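Local atomic coordinates of aspartate aminotransferase, mitochondrial (Trypanosoma brucei brucei, PDB entry 4W5K), a protein that binds pyridoxal 5'-phosphate and, as in related aminotransferases, probably transfers the amino group of L-aspartate to 2-oxoglutarate. Residues S146-P150 and A151-L155; I317-V320 and R321-V325; H335-S338 and H339-R342; E341-G345 and M346-T350. The protein carries 1 engineered substitution. All coordinates share one frame; numbering follows the deposited sequence.

Interaction 1 (S146-P150 and A151-L155); sequences SYYDP and ATKGL. Unlike the reference sequence in segment 151-155: L155 (reference Phe). With EDO (1,2-ethanediol), chain E.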
# COMPACT_ATOMS: atom_id res chain seq x y z
N SER A 146 25.61 -4.58 -19.34
CA SER A 146 25.48 -5.72 -20.22
C SER A 146 25.01 -6.94 -19.43
O SER A 146 25.50 -7.21 -18.33
CB SER A 146 26.81 -6.01 -20.91
OG SER A 146 27.24 -4.91 -21.70
N TYR A 147 24.06 -7.67 -19.99
CA TYR A 147 23.47 -8.80 -19.27
C TYR A 147 22.92 -9.82 -20.24
O TYR A 147 23.38 -10.96 -20.28
CB TYR A 147 22.36 -8.33 -18.30
CG TYR A 147 21.82 -9.46 -17.46
CD1 TYR A 147 22.51 -9.90 -16.33
CD2 TYR A 147 20.63 -10.10 -17.79
CE1 TYR A 147 22.03 -10.95 -15.56
CE2 TYR A 147 20.13 -11.16 -17.02
CZ TYR A 147 20.84 -11.57 -15.91
OH TYR A 147 20.39 -12.60 -15.11
N TYR A 148 21.93 -9.41 -21.03
CA TYR A 148 21.28 -10.36 -21.96
C TYR A 148 21.96 -10.40 -23.32
O TYR A 148 22.28 -9.37 -23.92
CB TYR A 148 19.80 -9.99 -22.12
CG TYR A 148 19.03 -10.89 -23.07
CD1 TYR A 148 18.65 -12.17 -22.69
CD2 TYR A 148 18.66 -10.44 -24.33
CE1 TYR A 148 17.92 -12.98 -23.56
CE2 TYR A 148 17.94 -11.23 -25.18
CZ TYR A 148 17.57 -12.51 -24.79
OH TYR A 148 16.86 -13.33 -25.65
N ASP A 149 22.18 -11.62 -23.81
CA ASP A 149 22.79 -11.87 -25.12
C ASP A 149 21.70 -12.33 -26.09
O ASP A 149 21.24 -13.47 -25.98
CB ASP A 149 23.90 -12.92 -24.98
CG ASP A 149 24.68 -13.16 -26.28
OD1 ASP A 149 24.16 -12.87 -27.38
OD2 ASP A 149 25.82 -13.67 -26.18
N PRO A 150 21.29 -11.47 -27.02
CA PRO A 150 20.16 -11.84 -27.88
C PRO A 150 20.52 -12.95 -28.89
O PRO A 150 19.61 -13.64 -29.37
CB PRO A 150 19.81 -10.53 -28.61
CG PRO A 150 20.60 -9.43 -27.89
CD PRO A 150 21.81 -10.13 -27.34
N ALA A 151 21.80 -13.13 -29.19
CA ALA A 151 22.21 -14.18 -30.13
C ALA A 151 21.99 -15.56 -29.51
O ALA A 151 21.63 -16.52 -30.21
CB ALA A 151 23.67 -14.00 -30.53
N THR A 152 22.18 -15.66 -28.20
CA THR A 152 22.05 -16.94 -27.50
C THR A 152 20.80 -17.03 -26.64
O THR A 152 20.48 -18.11 -26.11
CB THR A 152 23.26 -17.22 -26.59
OG1 THR A 152 23.33 -16.24 -25.55
CG2 THR A 152 24.58 -17.22 -27.41
N LYS A 153 20.10 -15.91 -26.49
CA LYS A 153 19.00 -15.77 -25.52
C LYS A 153 19.47 -16.23 -24.14
O LYS A 153 18.73 -16.88 -23.41
CB LYS A 153 17.74 -16.55 -25.96
CG LYS A 153 17.28 -16.26 -27.41
CD LYS A 153 17.85 -17.30 -28.41
CE LYS A 153 18.01 -16.71 -29.81
NZ LYS A 153 18.24 -17.74 -30.87
N GLY A 154 20.72 -15.87 -23.81
CA GLY A 154 21.36 -16.29 -22.58
C GLY A 154 22.18 -15.16 -21.99
O GLY A 154 21.94 -14.00 -22.33
N LEU A 155 23.13 -15.50 -21.11
CA LEU A 155 23.89 -14.51 -20.35
C LEU A 155 25.13 -14.00 -21.07
O LEU A 155 25.83 -14.75 -21.75
CB LEU A 155 24.30 -15.10 -19.00
CG LEU A 155 24.99 -14.21 -17.98
CD1 LEU A 155 24.01 -13.14 -17.48
CD2 LEU A 155 25.54 -15.05 -16.83
C1 EDO E . 14.64 -18.80 -31.90
O1 EDO E . 15.05 -18.28 -30.64
C2 EDO E . 15.25 -20.19 -32.06
O2 EDO E . 16.67 -20.09 -31.86
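The Y147 ring carries methyl CD1 of L155 over one face. CD1 lies 3.8 Å from the centroid of the Y147 ring, a CH-pi contact displaced toward the rim on the CE1 side. Both side chains extend with CG opposite the backbone N, chi1 -175° for Y147 and -174° for L155. The ring of Y147 also meets that of H180, and its OH is hydrogen-bonded to V185 O. The Y148 ring is placed obliquely against the turn. Its OH comes 3.2 Å from K153 CA and also touches CB of K153. The ring of Y349 makes an edge-to-face pair with it. The D149 carboxylate leans toward the turn. Its OD1 takes the N-H of A151 at 3.0 Å on the anti side, 25° out of the carboxylate plane. T152 OG1 rests against CB and CG of D149. The backbones of D149 and G154 bond both ways: D149 N gives to G154 O at 2.8 Å, and G154 N gives to D149 O at 3.3 Å. K153 runs outward and its NZ donates to O2 of a bound 1,2-ethanediol at 3.0 Å. K153 and G154 together face D149. This is a G1 beta bulge, here closing the antiparallel hairpin at the edge of the large mixed sheet.

Interaction 2 (I317-V320 and R321-V325); sequences IAEV and RKRLV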
# COMPACT_ATOMS: atom_id res chain seq x y z
N ILE A 317 6.52 -25.45 -14.14
CA ILE A 317 7.11 -24.46 -15.03
C ILE A 317 8.33 -25.05 -15.76
O ILE A 317 8.47 -24.89 -16.98
CB ILE A 317 7.54 -23.19 -14.27
CG1 ILE A 317 6.33 -22.48 -13.67
CG2 ILE A 317 8.31 -22.23 -15.18
CD1 ILE A 317 5.27 -22.08 -14.70
N ALA A 318 9.21 -25.70 -15.02
CA ALA A 318 10.37 -26.35 -15.64
C ALA A 318 9.95 -27.42 -16.66
O ALA A 318 10.55 -27.53 -17.72
CB ALA A 318 11.27 -26.96 -14.57
N GLU A 319 8.94 -28.21 -16.32
CA GLU A 319 8.54 -29.32 -17.17
C GLU A 319 7.85 -28.81 -18.44
O GLU A 319 8.02 -29.39 -19.50
CB GLU A 319 7.63 -30.30 -16.42
CG GLU A 319 7.43 -31.66 -17.11
CD GLU A 319 6.40 -31.63 -18.23
OE1 GLU A 319 6.57 -32.39 -19.22
OE2 GLU A 319 5.42 -30.86 -18.12
N VAL A 320 7.09 -27.73 -18.34
CA VAL A 320 6.42 -27.25 -19.54
C VAL A 320 7.42 -26.57 -20.50
O VAL A 320 7.25 -26.64 -21.73
CB VAL A 320 5.23 -26.31 -19.22
CG1 VAL A 320 5.68 -24.89 -18.94
CG2 VAL A 320 4.23 -26.35 -20.36
N ARG A 321 8.46 -25.94 -19.96
CA ARG A 321 9.59 -25.47 -20.79
C ARG A 321 10.22 -26.64 -21.56
O ARG A 321 10.45 -26.58 -22.79
CB ARG A 321 10.66 -24.77 -19.92
CG ARG A 321 10.27 -23.37 -19.43
CD ARG A 321 11.31 -22.83 -18.46
NE ARG A 321 11.14 -21.42 -18.12
CZ ARG A 321 11.57 -20.41 -18.87
NH1 ARG A 321 12.17 -20.66 -20.03
NH2 ARG A 321 11.42 -19.15 -18.46
N LYS A 322 10.50 -27.73 -20.83
CA LYS A 322 11.13 -28.91 -21.42
C LYS A 322 10.24 -29.53 -22.49
O LYS A 322 10.71 -29.98 -23.55
CB LYS A 322 11.47 -29.92 -20.32
CG LYS A 322 12.07 -31.25 -20.79
CD LYS A 322 12.60 -32.03 -19.60
CE LYS A 322 13.26 -33.33 -20.02
NZ LYS A 322 12.50 -34.51 -19.51
N ARG A 323 8.93 -29.56 -22.21
CA ARG A 323 7.96 -30.11 -23.15
C ARG A 323 7.84 -29.25 -24.41
O ARG A 323 7.73 -29.80 -25.52
CB ARG A 323 6.58 -30.23 -22.47
CG ARG A 323 5.46 -30.71 -23.40
CD ARG A 323 5.35 -32.21 -23.44
NE ARG A 323 4.28 -32.67 -24.32
CZ ARG A 323 3.00 -32.79 -23.96
NH1 ARG A 323 2.63 -32.48 -22.73
NH2 ARG A 323 2.10 -33.22 -24.83
N LEU A 324 7.86 -27.92 -24.25
CA LEU A 324 7.87 -27.02 -25.41
C LEU A 324 9.03 -27.36 -26.36
O LEU A 324 8.88 -27.51 -27.58
CB LEU A 324 7.98 -25.56 -24.97
CG LEU A 324 7.86 -24.49 -26.06
CD1 LEU A 324 6.52 -24.61 -26.75
CD2 LEU A 324 7.99 -23.08 -25.47
N VAL A 325 10.21 -27.52 -25.77
CA VAL A 325 11.39 -27.82 -26.59
C VAL A 325 11.29 -29.18 -27.28
O VAL A 325 11.61 -29.32 -28.47
CB VAL A 325 12.67 -27.76 -25.74
CG1 VAL A 325 13.87 -28.18 -26.57
CG2 VAL A 325 12.84 -26.34 -25.20
O HOH W 1 2.65 -31.12 -19.74
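Backbone hydrogen bonds one helical turn apart join I317-V320 to R321-V325. R321 N donates to I317 O at 3.2 Å, and K322 N to A318 O at 3.1 Å. R323 N reaches E319 O, and L324 N reaches V320 O, both at 2.9 Å. Side-chain packing is slight. CG2 of I317 sits at the edge of the R321 guanidinium, near its plane, with NE 4.2 Å away. The R321 chain is extended from CG to NE, and its CG passes 3.4 Å from I317 O. This is part of the second half of the long helix 300-331, and residues four apart share a face of it. V320 and L324 both turn to the buried side, where they touch L379. R321 sends its guanidinium off the helix to I340 O, G345 O and Q343 OE1. Polar side-chain contact is on the exposed side. E319 and R323 lie side by side and point the same way, their flat ends turned 44° apart. A water donates to E319 OE2 at 3.2 Å and accepts weakly from R323 NH1. The charged atoms themselves stay apart, 5.3 Å from E319 OE1 to R323 NH1. The salt bridge of R323 is instead made by NE to E327.

Interaction 3 (H335-S338 and H339-R342); sequences HDWS and HIER. With EDO (1,2-ethanediol), chain E.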
# COMPACT_ATOMS: atom_id res chain seq x y z
N HIS A 335 15.63 -25.38 -35.60
CA HIS A 335 16.28 -24.32 -34.84
C HIS A 335 16.59 -24.77 -33.43
O HIS A 335 16.04 -25.75 -32.94
CB HIS A 335 15.40 -23.05 -34.81
CG HIS A 335 15.10 -22.52 -36.17
ND1 HIS A 335 16.07 -22.38 -37.14
CD2 HIS A 335 13.93 -22.17 -36.76
CE1 HIS A 335 15.52 -21.93 -38.25
NE2 HIS A 335 14.22 -21.79 -38.05
N ASP A 336 17.48 -24.05 -32.77
CA ASP A 336 17.88 -24.43 -31.42
C ASP A 336 16.97 -23.76 -30.39
O ASP A 336 16.84 -22.52 -30.38
CB ASP A 336 19.32 -24.06 -31.13
CG ASP A 336 19.81 -24.71 -29.85
OD1 ASP A 336 20.37 -25.84 -29.94
OD2 ASP A 336 19.58 -24.15 -28.77
N TRP A 337 16.36 -24.56 -29.51
CA TRP A 337 15.48 -23.99 -28.49
C TRP A 337 15.99 -24.28 -27.07
O TRP A 337 15.25 -24.16 -26.10
CB TRP A 337 14.05 -24.52 -28.66
CG TRP A 337 13.47 -24.16 -29.97
CD1 TRP A 337 13.41 -24.93 -31.11
CD2 TRP A 337 12.88 -22.90 -30.32
NE1 TRP A 337 12.82 -24.23 -32.12
CE2 TRP A 337 12.48 -22.98 -31.66
CE3 TRP A 337 12.63 -21.72 -29.60
CZ2 TRP A 337 11.85 -21.92 -32.32
CZ3 TRP A 337 12.01 -20.66 -30.26
CH2 TRP A 337 11.63 -20.77 -31.60
N SER A 338 17.27 -24.63 -26.95
CA SER A 338 17.79 -25.01 -25.64
C SER A 338 17.71 -23.89 -24.60
O SER A 338 17.69 -24.17 -23.40
CB SER A 338 19.24 -25.51 -25.75
OG SER A 338 20.12 -24.47 -26.17
N HIS A 339 17.68 -22.64 -25.05
CA HIS A 339 17.53 -21.52 -24.10
C HIS A 339 16.25 -21.62 -23.30
O HIS A 339 16.20 -21.18 -22.13
CB HIS A 339 17.57 -20.16 -24.82
CG HIS A 339 16.62 -20.04 -25.96
ND1 HIS A 339 16.78 -20.71 -27.16
CD2 HIS A 339 15.50 -19.29 -26.10
CE1 HIS A 339 15.80 -20.39 -27.98
NE2 HIS A 339 15.00 -19.53 -27.36
N ILE A 340 15.21 -22.22 -23.90
CA ILE A 340 13.92 -22.33 -23.19
C ILE A 340 14.04 -23.21 -21.92
O ILE A 340 13.35 -22.97 -20.92
CB ILE A 340 12.81 -22.90 -24.12
CG1 ILE A 340 12.61 -22.00 -25.34
CG2 ILE A 340 11.47 -23.09 -23.37
CD1 ILE A 340 12.06 -20.61 -25.01
N GLU A 341 14.92 -24.22 -21.98
CA GLU A 341 15.19 -25.09 -20.82
C GLU A 341 16.25 -24.53 -19.88
O GLU A 341 16.25 -24.83 -18.69
CB GLU A 341 15.60 -26.50 -21.29
CG GLU A 341 14.44 -27.39 -21.62
CD GLU A 341 14.88 -28.83 -21.90
OE1 GLU A 341 15.02 -29.18 -23.09
OE2 GLU A 341 15.08 -29.60 -20.93
N ARG A 342 17.16 -23.70 -20.41
CA ARG A 342 18.24 -23.13 -19.61
C ARG A 342 17.70 -22.00 -18.75
O ARG A 342 18.13 -21.79 -17.61
CB ARG A 342 19.36 -22.60 -20.51
CG ARG A 342 20.61 -22.25 -19.73
CD ARG A 342 21.77 -21.85 -20.65
NE ARG A 342 21.88 -22.79 -21.78
CZ ARG A 342 21.54 -22.52 -23.04
NH1 ARG A 342 21.06 -21.32 -23.38
NH2 ARG A 342 21.68 -23.45 -23.97
C1 EDO E . 14.64 -18.80 -31.90
O1 EDO E . 15.05 -18.28 -30.64
C2 EDO E . 15.25 -20.19 -32.06
O2 EDO E . 16.67 -20.09 -31.86
O HOH W 2 19.32 -21.57 -28.27
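W337 lies alongside H339, the two side chains pointing the same way. The closest ring atoms are W337 CE3 and H339 CE1, 3.8 Å apart. The planes are 31° from parallel, so the overlap is oblique. A bound 1,2-ethanediol covers one face of the indole, and CG1 of I340 sits at its edge. W337 NE1 is hydrogen-bonded to S333 OG. The imidazole of H339 is folded back over its own helix start, with CG between the backbone N and the carbonyl carbon (chi1 53°). This brings CE1 to 3.4 Å from D336 O, which lies in the plane of the ring at its edge. NE2 of H339 bonds to T350 O.

D336 lies just before helix 338-342. Its OD2 takes the backbone N-H of S338 at 3.0 Å, from above the carboxylate plane, which makes an Asx turn. The same oxygen receives the S338 hydroxyl at 2.7 Å through its syn lone pair. A water donates to D336 OD2 and also bonds H339 ND1 at 2.9 Å. S338 OG then accepts a weak bond from R342 NH2. In the backbone, I340 N donates to W337 O and R342 N to S338 O, the second at 3.1 Å and in the carbonyl plane. The diol gives a hydrogen bond to D336 O.

Two protein donors and a water thus grip OD2 of D336. They probably restrain the carboxylate, and its negative charge would probably be favourable beside the start of a helix and near the R342 guanidinium.

Interaction 4 (E341-G345 and M346-T350); sequences ERQVG and MMAYT. With EDO (1,2-ethanediol), chain E.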
# COMPACT_ATOMS: atom_id res chain seq x y z
N GLU A 341 14.92 -24.22 -21.98
CA GLU A 341 15.19 -25.09 -20.82
C GLU A 341 16.25 -24.53 -19.88
O GLU A 341 16.25 -24.83 -18.69
CB GLU A 341 15.60 -26.50 -21.29
CG GLU A 341 14.44 -27.39 -21.62
CD GLU A 341 14.88 -28.83 -21.90
OE1 GLU A 341 15.02 -29.18 -23.09
OE2 GLU A 341 15.08 -29.60 -20.93
N ARG A 342 17.16 -23.70 -20.41
CA ARG A 342 18.24 -23.13 -19.61
C ARG A 342 17.70 -22.00 -18.75
O ARG A 342 18.13 -21.79 -17.61
CB ARG A 342 19.36 -22.60 -20.51
CG ARG A 342 20.61 -22.25 -19.73
CD ARG A 342 21.77 -21.85 -20.65
NE ARG A 342 21.88 -22.79 -21.78
CZ ARG A 342 21.54 -22.52 -23.04
NH1 ARG A 342 21.06 -21.32 -23.38
NH2 ARG A 342 21.68 -23.45 -23.97
N GLN A 343 16.74 -21.28 -19.33
CA GLN A 343 16.06 -20.19 -18.59
C GLN A 343 15.24 -20.73 -17.41
O GLN A 343 14.78 -21.87 -17.41
CB GLN A 343 15.16 -19.43 -19.56
CG GLN A 343 15.87 -18.52 -20.55
CD GLN A 343 14.96 -18.14 -21.69
OE1 GLN A 343 13.76 -18.44 -21.66
NE2 GLN A 343 15.51 -17.50 -22.72
N VAL A 344 15.03 -19.86 -16.40
CA VAL A 344 14.37 -20.24 -15.15
C VAL A 344 13.19 -19.32 -14.85
O VAL A 344 13.30 -18.10 -14.93
CB VAL A 344 15.39 -20.18 -13.97
CG1 VAL A 344 14.71 -20.42 -12.62
CG2 VAL A 344 16.54 -21.15 -14.20
N GLY A 345 12.04 -19.92 -14.53
CA GLY A 345 10.90 -19.15 -14.05
C GLY A 345 9.81 -18.95 -15.08
O GLY A 345 9.85 -19.53 -16.19
N MET A 346 8.84 -18.10 -14.72
CA MET A 346 7.63 -17.94 -15.51
C MET A 346 7.80 -17.19 -16.82
O MET A 346 6.97 -17.32 -17.71
CB MET A 346 6.56 -17.18 -14.70
CG MET A 346 5.83 -18.02 -13.73
SD MET A 346 4.43 -17.06 -13.12
CE MET A 346 5.21 -15.97 -11.91
N MET A 347 8.87 -16.40 -16.94
CA MET A 347 9.06 -15.58 -18.13
C MET A 347 10.20 -16.06 -18.98
O MET A 347 11.30 -16.32 -18.46
CB MET A 347 9.35 -14.12 -17.75
CG MET A 347 8.30 -13.50 -16.90
SD MET A 347 6.79 -13.40 -17.86
CE MET A 347 5.68 -12.79 -16.59
N ALA A 348 9.96 -16.20 -20.28
CA ALA A 348 10.99 -16.69 -21.19
C ALA A 348 11.21 -15.72 -22.34
O ALA A 348 10.25 -15.34 -23.00
CB ALA A 348 10.61 -18.08 -21.73
N TYR A 349 12.46 -15.33 -22.59
CA TYR A 349 12.72 -14.63 -23.84
C TYR A 349 12.90 -15.72 -24.91
O TYR A 349 13.89 -16.44 -24.90
CB TYR A 349 13.94 -13.70 -23.75
CG TYR A 349 13.58 -12.21 -23.71
CD1 TYR A 349 14.35 -11.27 -24.39
CD2 TYR A 349 12.48 -11.75 -23.00
CE1 TYR A 349 14.04 -9.90 -24.36
CE2 TYR A 349 12.15 -10.39 -22.97
CZ TYR A 349 12.93 -9.48 -23.66
OH TYR A 349 12.60 -8.13 -23.61
N THR A 350 11.92 -15.80 -25.81
CA THR A 350 11.87 -16.88 -26.78
C THR A 350 12.84 -16.70 -27.95
O THR A 350 13.24 -17.67 -28.56
CB THR A 350 10.45 -17.03 -27.38
OG1 THR A 350 10.11 -15.84 -28.12
CG2 THR A 350 9.40 -17.29 -26.29
C1 EDO E . 14.64 -18.80 -31.90
O1 EDO E . 15.05 -18.28 -30.64
C2 EDO E . 15.25 -20.19 -32.06
O2 EDO E . 16.67 -20.09 -31.86
O HOH W 3 11.54 -16.24 -15.76
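Q343 reaches across to the strand and lays its amide along the backbone of A348 and Y349. NE2 donates to Y349 O at 2.9 Å in a nearly straight bond, 171° at the hydrogen. The acceptor lies close to the amide plane of Q343, but the donor is tilted 24° from the carbonyl plane of Y349. OE1 packs against A348 CB at 3.2 Å. The chain is extended beyond CG, which carries the amide this far. Both ends of the amide have further partners: OE1 is also held by R321, and NE2 gives a second, weak bond to K153 O. These bonds hold the flat group in one rotation. This is the tight part of the contact.

The turn at V344-M346 is more loosely joined. Here a water sits in the bend, 2.7 Å from V344 O and 2.7 Å from M347 O. V344 points away from the strand, and its side chain touches D186. G345 has positive phi (103°), a conformation that a CB would crowd. The side chains of M346 and M347 lead off toward residues of the cofactor site. The M347 side chain is about 4 Å from that of N181, and that of M346 about 4 Å from that of Y212, both pyridoxal phosphate-binding residues.

The contact leads from the end of helix 338-342 into strand 347-349. That strand pairs antiparallel with strand 373-375. A348 packs on R321 of helix 300-331, while V344 and Y349 make backbone hydrogen bonds with G184 and T183.

In the fold
Interactions 2, 3 and 4 gather round R321 of interaction 2. Its NH1 lies 2.7 Å from I340 O of interaction 3, and its NH2 lies 2.8 Å from G345 O of interaction 4. Interactions 3 and 4 share E341 and R342, and their centres are about 9 Å apart. Interaction 1 is distant in sequence, yet it touches interactions 3 and 4: K153 CB lies 3.5 Å from H339 CD2, and Y148 CZ 3.5 Å from Y349 CD1. One 1,2-ethanediol touches interactions 1, 3 and 4. Interaction 4 comes nearest to the cofactor, with the M347 side chain about 7 Å from pyridoxal phosphate. The side chains of Y147 and R321 are about 11 and 12 Å away.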